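Local coordinates for protein glutathione S-transferase 5 (Caenorhabditis elegans, PDB 1ZL9) that conjugates reduced glutathione to a wide range of exogenous and endogenous hydrophobic electrophiles and may help detoxify reactive oxygen species produced during bacterial infection, at residues A[5-10]-A[55-60]; A[47-52]-A[62-67]; A[18-23]-A[193-198]. All coordinates share one frame; numbering follows the deposited sequence.

Contact 1. Residues A[5-10]-A[55-60]. With GSH (glutathione), chain C.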
loop_
_atom_site.group_PDB
_atom_site.type_symbol
_atom_site.label_atom_id
_atom_site.label_comp_id
_atom_site.label_asym_id
_atom_site.label_seq_id
_atom_site.Cartn_x
_atom_site.Cartn_y
_atom_site.Cartn_z
ATOM N N LYS A 5 -2.175 -14.022 -16.680
ATOM C CA LYS A 5 -3.636 -14.137 -16.545
ATOM C C LYS A 5 -4.105 -13.274 -15.380
ATOM O O LYS A 5 -3.650 -13.435 -14.261
ATOM C CB LYS A 5 -4.063 -15.590 -16.323
ATOM C CG LYS A 5 -5.593 -15.769 -16.242
ATOM C CD LYS A 5 -5.929 -17.255 -16.033
ATOM C CE LYS A 5 -7.399 -17.500 -15.919
ATOM N NZ LYS A 5 -7.729 -19.009 -15.710
ATOM N N LEU A 6 -4.984 -12.319 -15.653
ATOM C CA LEU A 6 -5.432 -11.407 -14.627
ATOM C C LEU A 6 -6.860 -11.787 -14.289
ATOM O O LEU A 6 -7.700 -11.866 -15.166
ATOM C CB LEU A 6 -5.407 -9.955 -15.124
ATOM C CG LEU A 6 -5.900 -8.905 -14.122
ATOM C CD1 LEU A 6 -4.843 -8.679 -12.982
ATOM C CD2 LEU A 6 -6.167 -7.559 -14.788
ATOM N N THR A 7 -7.141 -12.028 -13.034
ATOM C CA THR A 7 -8.503 -12.366 -12.621
ATOM C C THR A 7 -9.055 -11.235 -11.791
ATOM O O THR A 7 -8.476 -10.850 -10.769
ATOM C CB THR A 7 -8.464 -13.610 -11.821
ATOM O OG1 THR A 7 -8.016 -14.664 -12.657
ATOM C CG2 THR A 7 -9.808 -13.960 -11.360
ATOM N N TYR A 8 -10.136 -10.643 -12.291
ATOM C CA TYR A 8 -10.834 -9.600 -11.563
ATOM C C TYR A 8 -12.306 -9.644 -11.969
ATOM O O TYR A 8 -12.670 -10.470 -12.765
ATOM C CB TYR A 8 -10.176 -8.227 -11.848
ATOM C CG TYR A 8 -10.663 -7.077 -11.003
ATOM C CD1 TYR A 8 -10.532 -7.095 -9.644
ATOM C CD2 TYR A 8 -11.332 -5.947 -11.578
ATOM C CE1 TYR A 8 -10.985 -6.041 -8.869
ATOM C CE2 TYR A 8 -11.799 -4.926 -10.800
ATOM C CZ TYR A 8 -11.624 -4.954 -9.454
ATOM O OH TYR A 8 -12.092 -3.898 -8.664
ATOM N N PHE A 9 -13.137 -8.826 -11.344
ATOM C CA PHE A 9 -14.537 -8.640 -11.746
ATOM C C PHE A 9 -14.676 -7.951 -13.115
ATOM O O PHE A 9 -13.687 -7.434 -13.689
ATOM C CB PHE A 9 -15.284 -7.895 -10.658
ATOM C CG PHE A 9 -15.291 -8.644 -9.374
ATOM C CD1 PHE A 9 -15.983 -9.846 -9.281
ATOM C CD2 PHE A 9 -14.529 -8.209 -8.287
ATOM C CE1 PHE A 9 -15.951 -10.602 -8.078
ATOM C CE2 PHE A 9 -14.492 -8.948 -7.116
ATOM C CZ PHE A 9 -15.192 -10.120 -6.994
ATOM N N ASN A 10 -15.866 -8.062 -13.681
ATOM C CA ASN A 10 -16.193 -7.387 -14.913
ATOM C C ASN A 10 -16.418 -5.897 -14.677
ATOM O O ASN A 10 -17.543 -5.421 -14.647
ATOM C CB ASN A 10 -17.434 -7.972 -15.597
ATOM C CG ASN A 10 -17.612 -7.387 -16.973
ATOM O OD1 ASN A 10 -16.632 -6.890 -17.604
ATOM N ND2 ASN A 10 -18.854 -7.383 -17.455
ATOM N N PHE A 55 -6.175 -10.862 -8.605
ATOM C CA PHE A 55 -4.909 -11.554 -8.510
ATOM C C PHE A 55 -4.426 -11.872 -9.899
ATOM O O PHE A 55 -5.211 -11.930 -10.846
ATOM C CB PHE A 55 -4.939 -12.783 -7.572
ATOM C CG PHE A 55 -5.750 -13.934 -8.083
ATOM C CD1 PHE A 55 -5.195 -14.875 -8.935
ATOM C CD2 PHE A 55 -7.062 -14.065 -7.722
ATOM C CE1 PHE A 55 -5.978 -15.974 -9.398
ATOM C CE2 PHE A 55 -7.827 -15.138 -8.129
ATOM C CZ PHE A 55 -7.288 -16.109 -8.962
ATOM N N LEU A 56 -3.108 -11.957 -10.024
ATOM C CA LEU A 56 -2.453 -12.173 -11.290
ATOM C C LEU A 56 -1.783 -13.534 -11.209
ATOM O O LEU A 56 -1.198 -13.868 -10.193
ATOM C CB LEU A 56 -1.385 -11.124 -11.525
ATOM C CG LEU A 56 -0.473 -11.309 -12.715
ATOM C CD1 LEU A 56 -1.245 -10.909 -13.957
ATOM C CD2 LEU A 56 0.829 -10.516 -12.616
ATOM N N GLU A 57 -1.900 -14.299 -12.266
ATOM C CA GLU A 57 -1.102 -15.534 -12.403
ATOM C C GLU A 57 0.028 -15.373 -13.424
ATOM O O GLU A 57 -0.199 -14.884 -14.546
ATOM C CB GLU A 57 -2.023 -16.663 -12.800
ATOM C CG GLU A 57 -2.830 -17.227 -11.668
ATOM C CD GLU A 57 -3.971 -18.127 -12.205
ATOM O OE1 GLU A 57 -5.060 -17.649 -12.613
ATOM O OE2 GLU A 57 -3.760 -19.332 -12.256
ATOM N N VAL A 58 1.243 -15.776 -13.044
ATOM C CA VAL A 58 2.424 -15.607 -13.886
ATOM C C VAL A 58 2.966 -17.044 -13.991
ATOM O O VAL A 58 3.382 -17.631 -12.980
ATOM C CB VAL A 58 3.426 -14.633 -13.257
ATOM C CG1 VAL A 58 4.682 -14.462 -14.133
ATOM C CG2 VAL A 58 2.748 -13.239 -13.053
ATOM N N ASP A 59 2.812 -17.633 -15.180
ATOM C CA ASP A 59 3.024 -19.063 -15.362
ATOM C C ASP A 59 2.396 -19.863 -14.241
ATOM O O ASP A 59 3.042 -20.716 -13.638
ATOM C CB ASP A 59 4.520 -19.366 -15.442
ATOM C CG ASP A 59 5.103 -18.956 -16.805
ATOM O OD1 ASP A 59 4.323 -18.872 -17.813
ATOM O OD2 ASP A 59 6.299 -18.647 -16.947
ATOM N N GLY A 60 1.134 -19.596 -13.966
ATOM C CA GLY A 60 0.418 -20.313 -12.921
ATOM C C GLY A 60 0.618 -19.890 -11.469
ATOM O O GLY A 60 -0.197 -20.312 -10.631
HETATM N N1 GSH C . -6.142 -4.278 -0.758
HETATM C CA1 GSH C . -6.933 -4.799 -1.822
HETATM C C1 GSH C . -6.310 -4.628 -3.147
HETATM O O11 GSH C . -6.281 -5.593 -4.075
HETATM O O12 GSH C . -5.882 -3.448 -3.440
HETATM C CB1 GSH C . -8.404 -5.047 -1.704
HETATM C CG1 GSH C . -8.974 -6.191 -2.558
HETATM C CD1 GSH C . -10.488 -6.162 -2.494
HETATM O OE1 GSH C . -11.057 -5.383 -1.537
HETATM N N2 GSH C . -11.224 -6.917 -3.312
HETATM C CA2 GSH C . -12.650 -6.796 -3.384
HETATM C C2 GSH C . -13.207 -8.188 -3.328
HETATM O O2 GSH C . -12.496 -9.131 -4.020
HETATM C CB2 GSH C . -12.881 -6.106 -4.724
HETATM S SG2 GSH C . -14.654 -5.945 -5.014
HETATM N N3 GSH C . -14.333 -8.478 -2.719
HETATM C CA3 GSH C . -15.023 -9.766 -2.796
HETATM C C3 GSH C . -14.807 -10.567 -1.537
HETATM O O31 GSH C . -14.017 -10.019 -0.519
HETATM O O32 GSH C . -15.292 -11.777 -1.363
HETATM O O HOH W 1 -5.437 -15.057 -12.592
HETATM O O HOH W 2 -7.168 -19.536 -12.686
#
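K5 and E57 exchange two backbone hydrogen bonds, E57 N reaching K5 O at 2.8 Å and K5 N returning to E57 O; the former is almost straight, 175° at the hydrogen. Two residues further along, T7 and F55 repeat the exchange, with T7 N bound to F55 O at 2.9 Å and the carbonyl pointing straight at its donor. Between them L6 and L56 form a non-hydrogen-bonded antiparallel pair. Two waters tie the polar side chains together. The first donates to K5 O and to E57 OE1 and accepts from T7 OG1, a hydroxyl that is also hydrogen-bonded to N32; the second links K5 NZ to E57 OE1. K5 and E57 run side by side with their charged atoms, NZ and OE1, 4.3 Å apart, too far for a direct salt bridge, and the second water spans the gap.

These are strands 4-9 and 55-58, the central pair of the four-stranded mixed sheet in the thioredoxin-like N-terminal domain of a glutathione transferase. On the face shared with K5 and E57, the F55 ring has CG between the backbone N and the carbonyl carbon (chi1 69°), and it lies alongside T7. T7 CB sits over the ring in a CH-pi contact, 4.1 Å from its centroid, while T7 CG2 approaches CE2. On the other face L6 CD1 meets L56 CD1 at 4.3 Å, and helices 16-25 and 66-76 cover this pair. Beyond the paired residues, the chain runs on to the ligand, where F9 CE2 lies 3.7 Å from the glutathione sulphur SG2.

Contact 2. Residues A[47-52]-A[62-67]. With GSH (glutathione), chain C.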
loop_
_atom_site.group_PDB
_atom_site.type_symbol
_atom_site.label_atom_id
_atom_site.label_comp_id
_atom_site.label_asym_id
_atom_site.label_seq_id
_atom_site.Cartn_x
_atom_site.Cartn_y
_atom_site.Cartn_z
ATOM N N ALA A 47 -8.804 -19.976 -4.338
ATOM C CA ALA A 47 -7.991 -19.612 -5.488
ATOM C C ALA A 47 -7.181 -18.375 -5.038
ATOM O O ALA A 47 -5.964 -18.415 -4.993
ATOM C CB ALA A 47 -8.829 -19.348 -6.746
ATOM N N ALA A 48 -7.852 -17.330 -4.589
ATOM C CA ALA A 48 -7.168 -16.068 -4.341
ATOM C C ALA A 48 -6.316 -16.136 -3.066
ATOM O O ALA A 48 -6.817 -16.547 -2.030
ATOM C CB ALA A 48 -8.208 -14.951 -4.263
ATOM N N PRO A 49 -5.056 -15.728 -3.125
ATOM C CA PRO A 49 -4.182 -15.734 -1.943
ATOM C C PRO A 49 -4.792 -15.167 -0.664
ATOM O O PRO A 49 -4.606 -15.739 0.419
ATOM C CB PRO A 49 -2.989 -14.882 -2.395
ATOM C CG PRO A 49 -2.884 -15.214 -3.854
ATOM C CD PRO A 49 -4.319 -15.266 -4.322
ATOM N N PHE A 50 -5.510 -14.065 -0.786
ATOM C CA PHE A 50 -6.195 -13.485 0.348
ATOM C C PHE A 50 -7.687 -13.466 0.211
ATOM O O PHE A 50 -8.368 -12.639 0.838
ATOM C CB PHE A 50 -5.688 -12.074 0.630
ATOM C CG PHE A 50 -4.212 -11.992 0.716
ATOM C CD1 PHE A 50 -3.515 -11.072 -0.079
ATOM C CD2 PHE A 50 -3.494 -12.842 1.551
ATOM C CE1 PHE A 50 -2.142 -10.958 -0.009
ATOM C CE2 PHE A 50 -2.056 -12.736 1.639
ATOM C CZ PHE A 50 -1.390 -11.814 0.821
ATOM N N GLY A 51 -8.210 -14.362 -0.593
ATOM C CA GLY A 51 -9.662 -14.489 -0.734
ATOM C C GLY A 51 -10.312 -13.367 -1.530
ATOM O O GLY A 51 -11.549 -13.193 -1.475
ATOM N N GLN A 52 -9.517 -12.540 -2.200
ATOM C CA GLN A 52 -10.081 -11.350 -2.856
ATOM C C GLN A 52 -9.461 -11.154 -4.252
ATOM O O GLN A 52 -8.407 -11.748 -4.527
ATOM C CB GLN A 52 -9.840 -10.083 -2.004
ATOM C CG GLN A 52 -10.651 -10.149 -0.686
ATOM C CD GLN A 52 -10.773 -8.839 -0.024
ATOM O OE1 GLN A 52 -11.893 -8.295 0.104
ATOM N NE2 GLN A 52 -9.642 -8.291 0.404
ATOM N N LYS A 62 0.547 -17.360 -8.265
ATOM C CA LYS A 62 -0.425 -16.322 -7.935
ATOM C C LYS A 62 0.226 -15.117 -7.241
ATOM O O LYS A 62 1.086 -15.256 -6.362
ATOM C CB LYS A 62 -1.572 -16.880 -7.071
ATOM C CG LYS A 62 -2.540 -17.760 -7.917
ATOM C CD LYS A 62 -3.515 -18.490 -7.048
ATOM C CE LYS A 62 -3.968 -19.837 -7.690
ATOM N NZ LYS A 62 -5.372 -19.665 -8.123
ATOM N N LEU A 63 -0.273 -13.923 -7.589
ATOM C CA LEU A 63 0.135 -12.699 -6.916
ATOM C C LEU A 63 -1.113 -11.862 -6.700
ATOM O O LEU A 63 -1.759 -11.468 -7.642
ATOM C CB LEU A 63 1.123 -11.927 -7.775
ATOM C CG LEU A 63 1.530 -10.536 -7.229
ATOM C CD1 LEU A 63 2.257 -10.679 -5.921
ATOM C CD2 LEU A 63 2.314 -9.807 -8.261
ATOM N N ALA A 64 -1.415 -11.568 -5.444
ATOM C CA ALA A 64 -2.536 -10.741 -5.047
ATOM C C ALA A 64 -2.115 -9.319 -4.751
ATOM O O ALA A 64 -0.910 -9.017 -4.661
ATOM C CB ALA A 64 -3.075 -11.333 -3.789
ATOM N N GLN A 65 -3.128 -8.493 -4.495
ATOM C CA GLN A 65 -3.034 -7.075 -4.093
ATOM C C GLN A 65 -2.791 -6.114 -5.276
ATOM O O GLN A 65 -1.740 -6.159 -5.902
ATOM C CB GLN A 65 -2.031 -6.867 -2.972
ATOM C CG GLN A 65 -2.621 -7.373 -1.604
ATOM C CD GLN A 65 -3.575 -6.411 -0.929
ATOM O OE1 GLN A 65 -4.220 -6.753 0.097
ATOM N NE2 GLN A 65 -3.664 -5.230 -1.441
ATOM N N SER A 66 -3.795 -5.298 -5.575
ATOM C CA SER A 66 -3.809 -4.460 -6.755
ATOM C C SER A 66 -2.542 -3.665 -6.988
ATOM O O SER A 66 -2.074 -3.665 -8.133
ATOM C CB SER A 66 -5.039 -3.522 -6.748
ATOM O OG SER A 66 -5.025 -2.603 -5.701
ATOM N N HIS A 67 -1.992 -3.036 -5.922
ATOM C CA HIS A 67 -0.787 -2.232 -6.020
ATOM C C HIS A 67 0.442 -3.139 -6.212
ATOM O O HIS A 67 1.342 -2.759 -6.953
ATOM C CB HIS A 67 -0.540 -1.289 -4.834
ATOM C CG HIS A 67 -1.430 -0.079 -4.784
ATOM N ND1 HIS A 67 -1.156 1.074 -5.434
ATOM C CD2 HIS A 67 -2.467 0.224 -3.981
ATOM C CE1 HIS A 67 -2.107 1.963 -5.228
ATOM N NE2 HIS A 67 -2.929 1.467 -4.354
HETATM N N1 GSH C . -6.142 -4.278 -0.758
HETATM C CA1 GSH C . -6.933 -4.799 -1.822
HETATM C C1 GSH C . -6.310 -4.628 -3.147
HETATM O O11 GSH C . -6.281 -5.593 -4.075
HETATM O O12 GSH C . -5.882 -3.448 -3.440
HETATM C CB1 GSH C . -8.404 -5.047 -1.704
HETATM C CG1 GSH C . -8.974 -6.191 -2.558
HETATM C CD1 GSH C . -10.488 -6.162 -2.494
HETATM O OE1 GSH C . -11.057 -5.383 -1.537
HETATM N N2 GSH C . -11.224 -6.917 -3.312
HETATM C CA2 GSH C . -12.650 -6.796 -3.384
HETATM C C2 GSH C . -13.207 -8.188 -3.328
HETATM O O2 GSH C . -12.496 -9.131 -4.020
HETATM C CB2 GSH C . -12.881 -6.106 -4.724
HETATM S SG2 GSH C . -14.654 -5.945 -5.014
HETATM N N3 GSH C . -14.333 -8.478 -2.719
HETATM C CA3 GSH C . -15.023 -9.766 -2.796
HETATM C C3 GSH C . -14.807 -10.567 -1.537
HETATM O O31 GSH C . -14.017 -10.019 -0.519
HETATM O O32 GSH C . -15.292 -11.777 -1.363
#
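A64 and P49 make the apolar centre of this contact, CB to CB at 3.8 Å, and F50 adds its CD1 to the same methyl group at 3.7 Å. A64 CB is thus shared by the proline ring and the phenylalanine, while P49 CG also reaches K62 CB at 3.9 Å. The F50 ring turns its edge to Q65, whose CG lies near the ring plane, 4.0 Å from CE1. F137 of the second subunit also meets the F50 ring.

Polar contact between the segments is slight: K62 bends at its last torsion (chi4 -109°) and brings NZ to A47 O in a weak hydrogen bond of 3.4 Å. Within 47-52, a type I turn from A48 to G51 is closed by G51 N bonding to A48 O.

Glutathione is gripped by S66 at the start of helix 66-76. S66 N donates to GSH O11 at 2.9 Å and S66 OG to GSH O12 at 2.6 Å, so one residue holds both oxygens of a carboxylate; the helix N-terminus would be expected to favour that negative charge. Q52 and Q65 also line the ligand, and D99 of the second subunit adds a further hydrogen bond to it. Strand 61-64 leading into a helix whose first turn receives the gamma-glutamyl carboxylate is the part of the G-site that holds this end of glutathione in the glutathione transferase fold.

Contact 3. Residues A[18-23]-A[193-198]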
loop_
_atom_site.group_PDB
_atom_site.type_symbol
_atom_site.label_atom_id
_atom_site.label_comp_id
_atom_site.label_asym_id
_atom_site.label_seq_id
_atom_site.Cartn_x
_atom_site.Cartn_y
_atom_site.Cartn_z
ATOM N N SER A 18 -3.577 -2.541 -14.169
ATOM C CA SER A 18 -2.806 -3.658 -14.688
ATOM C C SER A 18 -3.157 -3.907 -16.130
ATOM O O SER A 18 -2.293 -4.146 -16.955
ATOM C CB SER A 18 -2.997 -4.876 -13.773
ATOM O OG SER A 18 -2.362 -4.604 -12.544
ATOM N N ARG A 19 -4.441 -3.844 -16.472
ATOM C CA ARG A 19 -4.840 -4.019 -17.857
ATOM C C ARG A 19 -4.201 -2.930 -18.740
ATOM O O ARG A 19 -3.805 -3.182 -19.872
ATOM C CB ARG A 19 -6.363 -3.926 -17.994
ATOM C CG ARG A 19 -7.162 -4.907 -17.150
ATOM C CD ARG A 19 -8.583 -5.001 -17.661
ATOM N NE ARG A 19 -9.426 -5.878 -16.882
ATOM C CZ ARG A 19 -10.252 -5.494 -15.937
ATOM N NH1 ARG A 19 -10.410 -4.219 -15.648
ATOM N NH2 ARG A 19 -10.982 -6.401 -15.309
ATOM N N GLN A 20 -4.102 -1.731 -18.208
ATOM C CA GLN A 20 -3.550 -0.599 -18.968
ATOM C C GLN A 20 -2.030 -0.686 -19.107
ATOM O O GLN A 20 -1.474 -0.298 -20.114
ATOM C CB GLN A 20 -3.990 0.723 -18.382
ATOM C CG GLN A 20 -5.517 0.960 -18.622
ATOM C CD GLN A 20 -5.996 2.369 -18.322
ATOM O OE1 GLN A 20 -5.200 3.290 -18.252
ATOM N NE2 GLN A 20 -7.314 2.544 -18.240
ATOM N N ILE A 21 -1.372 -1.222 -18.087
ATOM C CA ILE A 21 0.051 -1.507 -18.187
ATOM C C ILE A 21 0.296 -2.506 -19.290
ATOM O O ILE A 21 1.162 -2.314 -20.153
ATOM C CB ILE A 21 0.608 -2.033 -16.841
ATOM C CG1 ILE A 21 0.632 -0.918 -15.813
ATOM C CG2 ILE A 21 1.931 -2.730 -17.010
ATOM C CD1 ILE A 21 0.864 -1.385 -14.345
ATOM N N PHE A 22 -0.463 -3.581 -19.291
ATOM C CA PHE A 22 -0.351 -4.532 -20.382
ATOM C C PHE A 22 -0.649 -3.917 -21.755
ATOM O O PHE A 22 0.070 -4.224 -22.743
ATOM C CB PHE A 22 -1.295 -5.712 -20.228
ATOM C CG PHE A 22 -0.916 -6.706 -19.166
ATOM C CD1 PHE A 22 0.352 -7.296 -19.108
ATOM C CD2 PHE A 22 -1.868 -7.095 -18.243
ATOM C CE1 PHE A 22 0.659 -8.224 -18.151
ATOM C CE2 PHE A 22 -1.579 -8.075 -17.290
ATOM C CZ PHE A 22 -0.331 -8.635 -17.222
ATOM N N ALA A 23 -1.697 -3.082 -21.855
ATOM C CA ALA A 23 -2.021 -2.413 -23.088
ATOM C C ALA A 23 -0.870 -1.519 -23.512
ATOM O O ALA A 23 -0.500 -1.536 -24.681
ATOM C CB ALA A 23 -3.336 -1.598 -22.994
ATOM N N PRO A 193 -1.666 6.533 -27.569
ATOM C CA PRO A 193 -2.373 5.621 -28.489
ATOM C C PRO A 193 -2.804 4.278 -27.942
ATOM O O PRO A 193 -3.972 3.910 -28.152
ATOM C CB PRO A 193 -1.390 5.535 -29.667
ATOM C CG PRO A 193 -0.725 6.898 -29.636
ATOM C CD PRO A 193 -0.414 7.047 -28.178
ATOM N N GLN A 194 -1.929 3.561 -27.232
ATOM C CA GLN A 194 -2.266 2.243 -26.693
ATOM C C GLN A 194 -3.434 2.343 -25.702
ATOM O O GLN A 194 -4.309 1.478 -25.646
ATOM C CB GLN A 194 -1.072 1.606 -25.921
ATOM C CG GLN A 194 0.137 1.418 -26.716
ATOM C CD GLN A 194 1.113 2.539 -26.564
ATOM O OE1 GLN A 194 0.818 3.683 -26.961
ATOM N NE2 GLN A 194 2.265 2.235 -25.970
ATOM N N ILE A 195 -3.413 3.416 -24.932
ATOM C CA ILE A 195 -4.414 3.684 -23.934
ATOM C C ILE A 195 -5.746 4.080 -24.564
ATOM O O ILE A 195 -6.772 3.545 -24.152
ATOM C CB ILE A 195 -3.925 4.737 -22.904
ATOM C CG1 ILE A 195 -2.575 4.319 -22.250
ATOM C CG2 ILE A 195 -4.913 5.000 -21.806
ATOM C CD1 ILE A 195 -2.574 2.879 -21.628
ATOM N N LYS A 196 -5.712 4.943 -25.569
ATOM C CA LYS A 196 -6.888 5.388 -26.272
ATOM C C LYS A 196 -7.547 4.187 -26.939
ATOM O O LYS A 196 -8.764 3.984 -26.847
ATOM C CB LYS A 196 -6.505 6.509 -27.280
ATOM C CG LYS A 196 -7.701 7.103 -28.052
ATOM C CD LYS A 196 -7.256 8.220 -29.052
ATOM C CE LYS A 196 -8.455 8.943 -29.740
ATOM N NZ LYS A 196 -9.214 7.948 -30.571
ATOM N N LYS A 197 -6.751 3.331 -27.554
ATOM C CA LYS A 197 -7.278 2.124 -28.170
ATOM C C LYS A 197 -7.966 1.180 -27.163
ATOM O O LYS A 197 -9.075 0.704 -27.420
ATOM C CB LYS A 197 -6.114 1.404 -28.857
ATOM C CG LYS A 197 -6.440 0.059 -29.540
ATOM C CD LYS A 197 -7.241 0.286 -30.840
ATOM C CE LYS A 197 -7.532 -1.044 -31.554
ATOM N NZ LYS A 197 -8.255 -0.795 -32.870
ATOM N N TRP A 198 -7.322 0.937 -26.021
ATOM C CA TRP A 198 -7.869 0.137 -24.945
ATOM C C TRP A 198 -9.187 0.705 -24.408
ATOM O O TRP A 198 -10.184 -0.037 -24.279
ATOM C CB TRP A 198 -6.878 -0.025 -23.776
ATOM C CG TRP A 198 -7.516 -0.667 -22.618
ATOM C CD1 TRP A 198 -7.728 -0.111 -21.439
ATOM C CD2 TRP A 198 -7.996 -2.021 -22.523
ATOM N NE1 TRP A 198 -8.354 -0.998 -20.589
ATOM C CE2 TRP A 198 -8.524 -2.184 -21.230
ATOM C CE3 TRP A 198 -8.018 -3.127 -23.400
ATOM C CZ2 TRP A 198 -9.074 -3.357 -20.796
ATOM C CZ3 TRP A 198 -8.603 -4.297 -22.986
ATOM C CH2 TRP A 198 -9.142 -4.404 -21.694
#
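Helices 16-25 and 193-201 pack through their segments 18-23 and 193-198, whose axes come within 9.3 Å at 126° between their directions. The backbones are nearest at A23 and Q194, with CA atoms 5.9 Å apart. The short side chain of A23 fits this close approach: its CB meets W198 CB at 4.0 Å, and its carbonyl O lies 3.4 Å from Q194 CB.

W198 carries much of the contact. With CG anti to its backbone N (chi1 172°), the indole reaches across to helix 16-25, where R19 CD lies 3.6 Å from CZ2 and Q20 CG lies 3.7 Å from CD1. The guanidinium plane of R19 is inclined by 26° to the indole. I195 CD1 meets Q20 O at 3.7 Å, and its side chain crosses that of Q20 at about a right angle.

No hydrogen bond joins the two segments, and several polar ends find partners outside them: R19 forms salt bridges to D31 and E16, Q194 NE2 bonds to Y24 O, and Q20 NE2 to E16 OE2. The segments thus meet by van der Waals packing, partly on the carbonyl oxygens of A23 and Q20, while E16 of helix 16-25 accepts a hydrogen bond from W198 NE1, a polar link between the two domains.

How the contacts relate
Contacts 1 and 2 are neighbours, their centres about 9 Å apart, joined where L56 O lies 2.8 Å from L63 N in a probable hydrogen bond between adjacent strands. Both reach the same glutathione, F9 of contact 1 beside its sulphur and S66 of contact 2 at its gamma-glutamyl end. Contact 3 lies about 17 Å from contact 1, centre to centre, and about 22 Å from contact 2. It still touches the first through R19, whose CG packs on L6 CD2 at 3.7 Å and which also borders Y8, a glutathione-binding residue by similarity. R19's side chain stays about 11 Å from a bound glutathione, so contact 3 lies outside the pocket.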